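Local coordinates for LPXTG cell wall surface protein (Streptococcus gordonii, PDB 4IGB) that is anchored to cell wall peptidoglycan and probably acts as an adhesin through its N-terminal domains, at residues 72-77 against 114-119; 125-130 against 167-172; 301-304 against 310-313; 346-351 against 372-377. One frame throughout, in Å; residues are numbered along the deposited sequence.

In the fold
The four contacts follow one another along the chain and illustrate how an elongated surface protein is built from separately packed modules. Contacts 1 and 2 lie in the N-terminal domain, with centres about 9 Å apart. They touch because strand 103-118 pairs with strand 170-182 and is followed in the chain by helix 122-129. Contacts 3 and 4 belong to the N2 domain, reach one common sheet and have centres about 20 Å apart; a weak ion pair between D310 and K346 joins them. Between the two pairs, centres are about 57 to 73 Å apart, on opposite sides of the chain's centre, consistent with two separately packed domains set end to end.

Contact 1 of 4, residues 72-77 against 114-119; sequences FTLKVD and VTLHYL
L74 and V76 face V114 and L116 between two facing sheets of the N-terminal domain, V76 lying just past the end of its strand. CA of L74 stands 9.1 Å from CA of V114, and side chains alone make the contact. The interaction is wholly apolar. L74 brings a single methyl to two partners: its CD1 lies 3.6 Å from CG1 of V114 and 4.0 Å from CD1 of L116. V114 presents CG1 because this branch is anti to its own backbone N (chi1 176°). L116 divides its two methyls between the facing residues, for while CD1 is turned to L74, CD2 meets CG1 of V76 at 3.3 Å, closer than carbon atoms normally pack. These two side chains cross at about a right angle. L116 also has a chi2 of 32°, away from a staggered value, consistent with a tight fit at this spot. Backbone pairing, by contrast, runs within each layer: L74 bonds with V136 and V76 with S134. Strand 68-75 thus lies between strands 135-142 and 47-53 of one sheet, with L74 also touching F138 and V47, while strand 103-118 belongs to the other sheet, where L116 packs on F86 of strand 84-100.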
loop_
_atom_site.group_PDB
_atom_site.type_symbol
_atom_site.label_atom_id
_atom_site.label_comp_id
_atom_site.label_asym_id
_atom_site.label_seq_id
_atom_site.Cartn_x
_atom_site.Cartn_y
_atom_site.Cartn_z
ATOM N N PHE B 72 -4.979 -2.207 22.645
ATOM C CA PHE B 72 -6.324 -1.648 22.599
ATOM C C PHE B 72 -7.364 -2.737 22.769
ATOM O O PHE B 72 -7.387 -3.730 22.020
ATOM C CB PHE B 72 -6.566 -0.922 21.274
ATOM C CG PHE B 72 -5.651 0.238 21.031
ATOM C CD1 PHE B 72 -4.362 0.036 20.558
ATOM C CD2 PHE B 72 -6.090 1.542 21.247
ATOM C CE1 PHE B 72 -3.527 1.117 20.304
ATOM C CE2 PHE B 72 -5.253 2.616 21.019
ATOM C CZ PHE B 72 -3.970 2.406 20.541
ATOM N N THR B 73 -8.236 -2.554 23.746
ATOM C CA THR B 73 -9.330 -3.490 23.939
ATOM C C THR B 73 -10.654 -2.756 23.961
ATOM O O THR B 73 -10.691 -1.530 24.033
ATOM C CB THR B 73 -9.163 -4.285 25.250
ATOM O OG1 THR B 73 -9.348 -3.408 26.365
ATOM C CG2 THR B 73 -7.763 -4.940 25.316
ATOM N N LEU B 74 -11.739 -3.525 23.897
ATOM C CA LEU B 74 -13.093 -3.000 23.891
ATOM C C LEU B 74 -13.833 -3.453 25.152
ATOM O O LEU B 74 -13.868 -4.639 25.467
ATOM C CB LEU B 74 -13.832 -3.494 22.640
ATOM C CG LEU B 74 -13.449 -2.799 21.337
ATOM C CD1 LEU B 74 -13.956 -3.570 20.132
ATOM C CD2 LEU B 74 -13.976 -1.351 21.330
ATOM N N LYS B 75 -14.413 -2.501 25.876
ATOM C CA LYS B 75 -15.218 -2.800 27.064
ATOM C C LYS B 75 -16.570 -3.400 26.697
ATOM O O LYS B 75 -17.382 -2.747 26.041
ATOM C CB LYS B 75 -15.455 -1.523 27.867
ATOM C CG LYS B 75 -14.173 -0.821 28.275
ATOM C CD LYS B 75 -14.447 0.596 28.764
ATOM C CE LYS B 75 -13.152 1.259 29.209
ATOM N NZ LYS B 75 -13.293 2.726 29.399
ATOM N N VAL B 76 -16.833 -4.628 27.138
ATOM C CA VAL B 76 -18.101 -5.265 26.801
ATOM C C VAL B 76 -19.161 -5.071 27.883
ATOM O O VAL B 76 -18.844 -4.785 29.034
ATOM C CB VAL B 76 -17.931 -6.770 26.471
ATOM C CG1 VAL B 76 -16.960 -6.934 25.331
ATOM C CG2 VAL B 76 -17.447 -7.530 27.668
ATOM N N ASP B 77 -20.426 -5.192 27.499
ATOM C CA ASP B 77 -21.494 -5.253 28.485
ATOM C C ASP B 77 -21.577 -6.706 28.941
ATOM O O ASP B 77 -22.016 -7.572 28.189
ATOM C CB ASP B 77 -22.821 -4.807 27.873
ATOM C CG ASP B 77 -23.922 -4.655 28.912
ATOM O OD1 ASP B 77 -23.910 -5.398 29.919
ATOM O OD2 ASP B 77 -24.796 -3.785 28.721
ATOM N N VAL B 114 -15.942 -2.490 14.682
ATOM C CA VAL B 114 -15.531 -3.795 15.183
ATOM C C VAL B 114 -16.766 -4.431 15.788
ATOM O O VAL B 114 -17.442 -3.823 16.620
ATOM C CB VAL B 114 -14.407 -3.689 16.242
ATOM C CG1 VAL B 114 -14.054 -5.091 16.825
ATOM C CG2 VAL B 114 -13.172 -2.997 15.641
ATOM N N THR B 115 -17.070 -5.643 15.345
ATOM C CA THR B 115 -18.204 -6.388 15.869
ATOM C C THR B 115 -17.690 -7.594 16.653
ATOM O O THR B 115 -16.925 -8.411 16.126
ATOM C CB THR B 115 -19.117 -6.906 14.728
ATOM O OG1 THR B 115 -19.534 -5.813 13.896
ATOM C CG2 THR B 115 -20.344 -7.617 15.308
ATOM N N LEU B 116 -18.112 -7.688 17.908
ATOM C CA LEU B 116 -17.817 -8.836 18.761
ATOM C C LEU B 116 -18.943 -9.848 18.617
ATOM O O LEU B 116 -20.089 -9.560 18.972
ATOM C CB LEU B 116 -17.711 -8.392 20.232
ATOM C CG LEU B 116 -16.348 -7.952 20.792
ATOM C CD1 LEU B 116 -15.461 -7.279 19.763
ATOM C CD2 LEU B 116 -16.510 -7.062 22.020
ATOM N N HIS B 117 -18.619 -11.020 18.085
ATOM C CA HIS B 117 -19.574 -12.112 17.952
ATOM C C HIS B 117 -19.479 -13.045 19.151
ATOM O O HIS B 117 -18.494 -13.768 19.319
ATOM C CB HIS B 117 -19.325 -12.901 16.657
ATOM C CG HIS B 117 -19.638 -12.127 15.411
ATOM N ND1 HIS B 117 -20.874 -12.168 14.800
ATOM C CD2 HIS B 117 -18.884 -11.275 14.677
ATOM C CE1 HIS B 117 -20.863 -11.385 13.736
ATOM N NE2 HIS B 117 -19.668 -10.828 13.641
ATOM N N TYR B 118 -20.503 -13.019 19.994
ATOM C CA TYR B 118 -20.552 -13.889 21.164
ATOM C C TYR B 118 -20.437 -15.370 20.764
ATOM O O TYR B 118 -21.135 -15.837 19.861
ATOM C CB TYR B 118 -21.840 -13.636 21.952
ATOM C CG TYR B 118 -21.877 -14.338 23.291
ATOM C CD1 TYR B 118 -20.953 -14.021 24.287
ATOM C CD2 TYR B 118 -22.835 -15.307 23.567
ATOM C CE1 TYR B 118 -20.977 -14.650 25.518
ATOM C CE2 TYR B 118 -22.870 -15.943 24.803
ATOM C CZ TYR B 118 -21.937 -15.608 25.769
ATOM O OH TYR B 118 -21.957 -16.229 26.990
ATOM N N LEU B 119 -19.544 -16.101 21.426
ATOM C CA LEU B 119 -19.255 -17.480 21.041
ATOM C C LEU B 119 -20.254 -18.516 21.580
ATOM O O LEU B 119 -20.256 -19.657 21.138
ATOM C CB LEU B 119 -17.842 -17.860 21.460
ATOM C CG LEU B 119 -16.722 -17.443 20.508
ATOM C CD1 LEU B 119 -15.382 -17.580 21.206
ATOM C CD2 LEU B 119 -16.763 -18.282 19.232
#

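Contact 2 of 4, residues 125-130 against 167-172; sequences ESEMNS and NKAFWI
A Met-aromatic contact between M128 and F170, together with a carboxylate-to-backbone hydrogen bond between E127 and N167, fastens a short helix to the start of a β-strand. The M128 sulfur approaches the rim of the phenyl ring: SD is 4.8 Å from the F170 ring centroid, 73° off the ring normal, and 3.7 Å from CZ. The terminal CE of M128 also reaches CZ of F170, at 4.0 Å. One residue earlier, E127 bends at chi2 (-69°), which brings its carboxylate to the loop. There N167 N donates to OE2 of E127 over 2.6 Å in a nearly straight bond, 166° at the hydrogen, on the anti side of the oxygen and somewhat out of the carboxylate plane. Beside this bond, CB of E127 rests 4.0 Å from CB of A169. The buried glutamate thereby satisfies a backbone N-H of the loop, while N167 is further held through its ND2 by E58 O and through its own O by Q123. K78 bonds to the carbonyls of M128 and S130 where helix 122-129 ends. F170 meets Y118 edge-to-face, joining the start of strand 170-182, where the helix packs, to its sheet neighbour, strand 103-118.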
loop_
_atom_site.group_PDB
_atom_site.type_symbol
_atom_site.label_atom_id
_atom_site.label_comp_id
_atom_site.label_asym_id
_atom_site.label_seq_id
_atom_site.Cartn_x
_atom_site.Cartn_y
_atom_site.Cartn_z
ATOM N N GLU B 125 -19.466 -17.946 28.407
ATOM C CA GLU B 125 -20.331 -17.646 29.543
ATOM C C GLU B 125 -19.502 -17.366 30.790
ATOM O O GLU B 125 -19.759 -16.425 31.540
ATOM C CB GLU B 125 -21.260 -18.829 29.804
ATOM C CG GLU B 125 -22.056 -18.729 31.097
ATOM C CD GLU B 125 -23.512 -18.380 30.859
ATOM O OE1 GLU B 125 -23.813 -17.819 29.782
ATOM O OE2 GLU B 125 -24.355 -18.674 31.739
ATOM N N SER B 126 -18.505 -18.213 31.002
ATOM C CA SER B 126 -17.644 -18.123 32.163
ATOM C C SER B 126 -16.966 -16.750 32.222
ATOM O O SER B 126 -17.000 -16.080 33.254
ATOM C CB SER B 126 -16.609 -19.244 32.104
ATOM O OG SER B 126 -15.747 -19.216 33.219
ATOM N N GLU B 127 -16.360 -16.333 31.110
ATOM C CA GLU B 127 -15.708 -15.024 31.029
ATOM C C GLU B 127 -16.695 -13.890 31.302
ATOM O O GLU B 127 -16.409 -12.974 32.064
ATOM C CB GLU B 127 -15.057 -14.826 29.654
ATOM C CG GLU B 127 -13.954 -15.810 29.345
ATOM C CD GLU B 127 -12.709 -15.589 30.200
ATOM O OE1 GLU B 127 -12.667 -16.096 31.337
ATOM O OE2 GLU B 127 -11.772 -14.904 29.742
ATOM N N MET B 128 -17.867 -13.958 30.684
ATOM C CA MET B 128 -18.873 -12.917 30.871
ATOM C C MET B 128 -19.282 -12.783 32.328
ATOM O O MET B 128 -19.477 -11.672 32.831
ATOM C CB MET B 128 -20.098 -13.187 29.995
ATOM C CG MET B 128 -19.823 -12.997 28.510
ATOM S SD MET B 128 -19.502 -11.280 28.063
ATOM C CE MET B 128 -21.177 -10.658 27.926
ATOM N N ASN B 129 -19.412 -13.919 33.006
ATOM C CA ASN B 129 -19.816 -13.918 34.412
ATOM C C ASN B 129 -18.672 -13.682 35.401
ATOM O O ASN B 129 -18.914 -13.328 36.558
ATOM C CB ASN B 129 -20.543 -15.214 34.763
ATOM C CG ASN B 129 -21.872 -15.328 34.066
ATOM O OD1 ASN B 129 -22.312 -16.422 33.720
ATOM N ND2 ASN B 129 -22.517 -14.193 33.843
ATOM N N SER B 130 -17.434 -13.875 34.946
ATOM C CA SER B 130 -16.271 -13.726 35.824
ATOM C C SER B 130 -16.279 -12.380 36.541
ATOM O O SER B 130 -16.998 -11.457 36.159
ATOM C CB SER B 130 -14.971 -13.862 35.027
ATOM O OG SER B 130 -14.636 -12.626 34.415
ATOM N N ASN B 167 -10.784 -14.301 27.362
ATOM C CA ASN B 167 -10.286 -15.293 26.420
ATOM C C ASN B 167 -11.416 -16.114 25.819
ATOM O O ASN B 167 -12.236 -16.683 26.539
ATOM C CB ASN B 167 -9.294 -16.242 27.098
ATOM C CG ASN B 167 -8.029 -15.544 27.528
ATOM O OD1 ASN B 167 -7.942 -15.029 28.649
ATOM N ND2 ASN B 167 -7.031 -15.529 26.644
ATOM N N LYS B 168 -11.451 -16.176 24.498
ATOM C CA LYS B 168 -12.367 -17.076 23.818
ATOM C C LYS B 168 -13.804 -16.806 24.200
ATOM O O LYS B 168 -14.592 -17.742 24.350
ATOM C CB LYS B 168 -12.019 -18.532 24.143
ATOM C CG LYS B 168 -10.621 -18.935 23.726
ATOM C CD LYS B 168 -10.247 -20.291 24.323
ATOM C CE LYS B 168 -8.826 -20.675 23.974
ATOM N NZ LYS B 168 -8.433 -21.924 24.680
ATOM N N ALA B 169 -14.148 -15.532 24.356
ATOM C CA ALA B 169 -15.522 -15.132 24.657
ATOM C C ALA B 169 -16.276 -14.626 23.419
ATOM O O ALA B 169 -17.470 -14.899 23.244
ATOM C CB ALA B 169 -15.532 -14.075 25.741
ATOM N N PHE B 170 -15.584 -13.872 22.571
ATOM C CA PHE B 170 -16.166 -13.396 21.316
ATOM C C PHE B 170 -15.133 -13.575 20.218
ATOM O O PHE B 170 -13.941 -13.375 20.457
ATOM C CB PHE B 170 -16.488 -11.890 21.367
ATOM C CG PHE B 170 -17.461 -11.480 22.443
ATOM C CD1 PHE B 170 -18.786 -11.235 22.136
ATOM C CD2 PHE B 170 -17.038 -11.284 23.739
ATOM C CE1 PHE B 170 -19.674 -10.841 23.104
ATOM C CE2 PHE B 170 -17.919 -10.890 24.712
ATOM C CZ PHE B 170 -19.244 -10.672 24.397
ATOM N N TRP B 171 -15.567 -13.914 19.007
ATOM C CA TRP B 171 -14.678 -13.719 17.863
ATOM C C TRP B 171 -14.955 -12.322 17.308
ATOM O O TRP B 171 -16.022 -11.751 17.568
ATOM C CB TRP B 171 -14.812 -14.819 16.796
ATOM C CG TRP B 171 -16.188 -15.011 16.176
ATOM C CD1 TRP B 171 -17.228 -15.721 16.697
ATOM C CD2 TRP B 171 -16.636 -14.526 14.895
ATOM N NE1 TRP B 171 -18.300 -15.704 15.825
ATOM C CE2 TRP B 171 -17.961 -14.973 14.718
ATOM C CE3 TRP B 171 -16.046 -13.749 13.889
ATOM C CZ2 TRP B 171 -18.712 -14.660 13.582
ATOM C CZ3 TRP B 171 -16.788 -13.445 12.760
ATOM C CH2 TRP B 171 -18.106 -13.904 12.615
ATOM N N ILE B 172 -13.997 -11.759 16.578
ATOM C CA ILE B 172 -14.130 -10.378 16.154
ATOM C C ILE B 172 -14.147 -10.238 14.637
ATOM O O ILE B 172 -13.629 -11.087 13.907
ATOM C CB ILE B 172 -13.013 -9.490 16.742
ATOM C CG1 ILE B 172 -11.669 -9.818 16.075
ATOM C CG2 ILE B 172 -12.959 -9.639 18.261
ATOM C CD1 ILE B 172 -10.503 -8.981 16.589
#

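Contact 3 of 4, residues 301-304 against 310-313; sequences AEIP and DVTY
I303 alone of 301-304 reaches D310 and V311. A301 leads in, its backbone bonded to A430 of strand 427-432. E302 then begins the extended part, its exposed, poorly ordered side chain lying by L432. At I303 the side chain points toward the other strand: CG2 lies 4.2 Å from the carbonyl O of D310, and CD1 lies 4.4 Å from CG1 of V311. A chi1 of 54° and an extended chi2 carry CD1 out to the valine. The packing is light, and the CA atoms of I303 and V311 are 8.5 Å apart, too far for backbone pairing. P304 follows and leans on Q309 in the turn. The two strands form a β-hairpin that pairs further from the turn, where T312 bonds with D299, and is splayed here. I303 instead bonds through its backbone to A430 and L432 and packs on T429 and L431, whereas V311 pairs with T395. Strand 295-304 thus pairs in parallel with strand 427-432, and strand 310-317 antiparallel with strand 389-397.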
loop_
_atom_site.group_PDB
_atom_site.type_symbol
_atom_site.label_atom_id
_atom_site.label_comp_id
_atom_site.label_asym_id
_atom_site.label_seq_id
_atom_site.Cartn_x
_atom_site.Cartn_y
_atom_site.Cartn_z
ATOM N N ALA B 301 20.960 25.713 -18.868
ATOM C CA ALA B 301 20.481 26.177 -17.570
ATOM C C ALA B 301 19.843 27.550 -17.679
ATOM O O ALA B 301 19.068 27.960 -16.817
ATOM C CB ALA B 301 21.623 26.211 -16.568
ATOM N N GLU B 302 20.181 28.263 -18.745
ATOM C CA GLU B 302 19.697 29.618 -18.926
ATOM C C GLU B 302 19.693 29.972 -20.400
ATOM O O GLU B 302 20.504 29.475 -21.175
ATOM C CB GLU B 302 20.549 30.614 -18.121
ATOM C CG GLU B 302 21.780 31.162 -18.844
ATOM C CD GLU B 302 22.983 30.213 -18.850
ATOM O OE1 GLU B 302 22.809 28.990 -18.627
ATOM O OE2 GLU B 302 24.114 30.705 -19.081
ATOM N N ILE B 303 18.753 30.819 -20.786
ATOM C CA ILE B 303 18.655 31.286 -22.155
ATOM C C ILE B 303 18.209 32.738 -22.158
ATOM O O ILE B 303 17.601 33.208 -21.190
ATOM C CB ILE B 303 17.599 30.501 -22.942
ATOM C CG1 ILE B 303 16.271 30.546 -22.187
ATOM C CG2 ILE B 303 18.041 29.073 -23.173
ATOM C CD1 ILE B 303 15.079 30.175 -23.018
ATOM N N PRO B 304 18.514 33.459 -23.246
ATOM C CA PRO B 304 17.876 34.752 -23.487
ATOM C C PRO B 304 16.375 34.561 -23.642
ATOM O O PRO B 304 15.926 33.573 -24.230
ATOM C CB PRO B 304 18.479 35.200 -24.822
ATOM C CG PRO B 304 19.013 33.949 -25.453
ATOM C CD PRO B 304 19.478 33.114 -24.305
ATOM N N ASP B 310 16.642 26.914 -28.377
ATOM C CA ASP B 310 16.575 25.489 -28.073
ATOM C C ASP B 310 16.591 25.230 -26.575
ATOM O O ASP B 310 17.322 25.873 -25.820
ATOM C CB ASP B 310 17.739 24.742 -28.709
ATOM C CG ASP B 310 17.590 24.598 -30.199
ATOM O OD1 ASP B 310 16.468 24.818 -30.706
ATOM O OD2 ASP B 310 18.597 24.253 -30.858
ATOM N N VAL B 311 15.763 24.295 -26.137
ATOM C CA VAL B 311 15.926 23.737 -24.807
ATOM C C VAL B 311 15.663 22.240 -24.925
ATOM O O VAL B 311 14.665 21.808 -25.509
ATOM C CB VAL B 311 15.044 24.424 -23.726
ATOM C CG1 VAL B 311 14.741 25.876 -24.101
ATOM C CG2 VAL B 311 13.769 23.658 -23.499
ATOM N N THR B 312 16.597 21.454 -24.404
ATOM C CA THR B 312 16.594 20.021 -24.613
ATOM C C THR B 312 16.516 19.315 -23.279
ATOM O O THR B 312 17.312 19.592 -22.383
ATOM C CB THR B 312 17.885 19.585 -25.334
ATOM O OG1 THR B 312 18.027 20.350 -26.533
ATOM C CG2 THR B 312 17.844 18.106 -25.684
ATOM N N TYR B 313 15.568 18.394 -23.159
ATOM C CA TYR B 313 15.369 17.653 -21.929
ATOM C C TYR B 313 15.835 16.210 -22.079
ATOM O O TYR B 313 15.450 15.524 -23.016
ATOM C CB TYR B 313 13.893 17.686 -21.525
ATOM C CG TYR B 313 13.374 19.078 -21.179
ATOM C CD1 TYR B 313 13.746 19.704 -19.993
ATOM C CD2 TYR B 313 12.510 19.753 -22.028
ATOM C CE1 TYR B 313 13.279 20.971 -19.664
ATOM C CE2 TYR B 313 12.030 21.033 -21.706
ATOM C CZ TYR B 313 12.419 21.628 -20.524
ATOM O OH TYR B 313 11.956 22.881 -20.192
#

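Contact 4 of 4, residues 346-351 against 372-377; sequences KELKVE and VTVKMT
L348 and V350 meet V372 and V374 between two facing layers of the N2 domain, consistent with a β-sandwich of the adhesin clan. The two strand segments run nearly alongside each other in the same direction, 10.1 Å apart at closest approach and crossing at -24°, so side chains alone bridge the layers. L348 illustrates the principle. Its CB points toward the facing strand, and CG takes the position between the backbone N and the carbonyl carbon (chi1 66°), where CG of L348 is still 4.7 Å from CG2 of V374. From CG the two methyls part. CD1 stays along its own strand, 3.7 Å from CG2 of V350, while CD2 crosses the interior and settles against two valines, 3.7 Å from CG2 of V374 and 4.0 Å from CG1 of V372. V374 in turn uses its second branch, for its CG1 lies 4.4 Å from CG2 of V350. I365 of strand 363-368 and Y393 of strand 389-397 also touch L348. Just before L348 the strand carries a classic β-bulge, K346 and E347 both facing K394. At the far end of segment 372-377, K375 makes a salt bridge with E366, and T377 is the N-cap of helix 378-382, its OG1 bonded to the backbone N of Y380.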
loop_
_atom_site.group_PDB
_atom_site.type_symbol
_atom_site.label_atom_id
_atom_site.label_comp_id
_atom_site.label_asym_id
_atom_site.label_seq_id
_atom_site.Cartn_x
_atom_site.Cartn_y
_atom_site.Cartn_z
ATOM N N LYS B 346 9.499 19.891 -30.398
ATOM C CA LYS B 346 10.006 19.600 -31.743
ATOM C C LYS B 346 10.009 18.109 -32.091
ATOM O O LYS B 346 9.366 17.693 -33.055
ATOM C CB LYS B 346 11.397 20.211 -31.941
ATOM C CG LYS B 346 11.359 21.727 -31.998
ATOM C CD LYS B 346 12.743 22.331 -31.825
ATOM C CE LYS B 346 13.722 21.925 -32.925
ATOM N NZ LYS B 346 14.973 22.723 -32.788
ATOM N N GLU B 347 10.724 17.306 -31.307
ATOM C CA GLU B 347 10.788 15.865 -31.540
ATOM C C GLU B 347 11.490 15.238 -30.360
ATOM O O GLU B 347 11.986 15.950 -29.491
ATOM C CB GLU B 347 11.598 15.573 -32.798
ATOM C CG GLU B 347 13.004 16.124 -32.687
ATOM C CD GLU B 347 13.826 15.927 -33.945
ATOM O OE1 GLU B 347 13.596 16.657 -34.924
ATOM O OE2 GLU B 347 14.712 15.053 -33.950
ATOM N N LEU B 348 11.548 13.911 -30.335
ATOM C CA LEU B 348 12.260 13.205 -29.269
ATOM C C LEU B 348 12.839 11.890 -29.771
ATOM O O LEU B 348 12.399 11.361 -30.792
ATOM C CB LEU B 348 11.316 12.910 -28.097
ATOM C CG LEU B 348 10.183 11.935 -28.398
ATOM C CD1 LEU B 348 10.676 10.491 -28.390
ATOM C CD2 LEU B 348 9.072 12.101 -27.378
ATOM N N LYS B 349 13.785 11.340 -29.019
ATOM C CA LYS B 349 14.315 10.015 -29.312
ATOM C C LYS B 349 14.368 9.205 -28.018
ATOM O O LYS B 349 14.446 9.768 -26.923
ATOM C CB LYS B 349 15.709 10.100 -29.959
ATOM C CG LYS B 349 16.820 10.519 -29.007
ATOM C CD LYS B 349 18.209 10.460 -29.662
ATOM C CE LYS B 349 19.257 11.171 -28.790
ATOM N NZ LYS B 349 20.610 11.289 -29.450
ATOM N N VAL B 350 14.322 7.890 -28.158
ATOM C CA VAL B 350 14.281 6.982 -27.020
ATOM C C VAL B 350 15.407 5.967 -27.161
ATOM O O VAL B 350 15.532 5.328 -28.203
ATOM C CB VAL B 350 12.948 6.214 -26.985
ATOM C CG1 VAL B 350 12.851 5.360 -25.732
ATOM C CG2 VAL B 350 11.749 7.187 -27.094
ATOM N N GLU B 351 16.234 5.837 -26.127
ATOM C CA GLU B 351 17.365 4.909 -26.147
ATOM C C GLU B 351 17.322 4.027 -24.916
ATOM O O GLU B 351 16.835 4.444 -23.867
ATOM C CB GLU B 351 18.692 5.666 -26.099
ATOM C CG GLU B 351 18.902 6.691 -27.198
ATOM C CD GLU B 351 20.097 7.586 -26.933
ATOM O OE1 GLU B 351 20.036 8.401 -25.985
ATOM O OE2 GLU B 351 21.102 7.476 -27.668
ATOM N N VAL B 372 3.201 15.544 -24.058
ATOM C CA VAL B 372 3.723 14.508 -24.944
ATOM C C VAL B 372 3.979 13.215 -24.181
ATOM O O VAL B 372 4.726 13.198 -23.198
ATOM C CB VAL B 372 5.011 14.952 -25.650
ATOM C CG1 VAL B 372 5.611 13.779 -26.439
ATOM C CG2 VAL B 372 4.717 16.124 -26.568
ATOM N N THR B 373 3.350 12.136 -24.631
ATOM C CA THR B 373 3.382 10.882 -23.890
ATOM C C THR B 373 4.039 9.774 -24.691
ATOM O O THR B 373 3.648 9.491 -25.817
ATOM C CB THR B 373 1.970 10.445 -23.469
ATOM O OG1 THR B 373 1.428 11.417 -22.572
ATOM C CG2 THR B 373 1.996 9.082 -22.775
ATOM N N VAL B 374 5.052 9.154 -24.105
ATOM C CA VAL B 374 5.680 8.000 -24.727
ATOM C C VAL B 374 5.160 6.726 -24.079
ATOM O O VAL B 374 5.173 6.597 -22.859
ATOM C CB VAL B 374 7.206 8.050 -24.613
ATOM C CG1 VAL B 374 7.811 6.736 -25.116
ATOM C CG2 VAL B 374 7.740 9.241 -25.379
ATOM N N LYS B 375 4.701 5.792 -24.908
ATOM C CA LYS B 375 4.166 4.523 -24.431
ATOM C C LYS B 375 4.985 3.402 -25.028
ATOM O O LYS B 375 5.062 3.279 -26.256
ATOM C CB LYS B 375 2.704 4.358 -24.865
ATOM C CG LYS B 375 1.815 5.554 -24.538
ATOM C CD LYS B 375 0.368 5.315 -24.967
ATOM C CE LYS B 375 -0.487 6.567 -24.758
ATOM N NZ LYS B 375 -1.947 6.251 -24.753
ATOM N N MET B 376 5.605 2.593 -24.172
ATOM C CA MET B 376 6.343 1.430 -24.648
ATOM C C MET B 376 5.315 0.454 -25.177
ATOM O O MET B 376 4.233 0.348 -24.619
ATOM C CB MET B 376 7.176 0.802 -23.527
ATOM C CG MET B 376 7.996 1.813 -22.741
ATOM S SD MET B 376 8.961 2.928 -23.799
ATOM C CE MET B 376 10.131 1.795 -24.573
ATOM N N THR B 377 5.639 -0.234 -26.270
ATOM C CA THR B 377 4.720 -1.201 -26.860
ATOM C C THR B 377 4.692 -2.514 -26.079
ATOM O O THR B 377 5.619 -2.824 -25.317
ATOM C CB THR B 377 5.132 -1.561 -28.292
ATOM O OG1 THR B 377 6.449 -2.123 -28.261
ATOM C CG2 THR B 377 5.116 -0.336 -29.183
#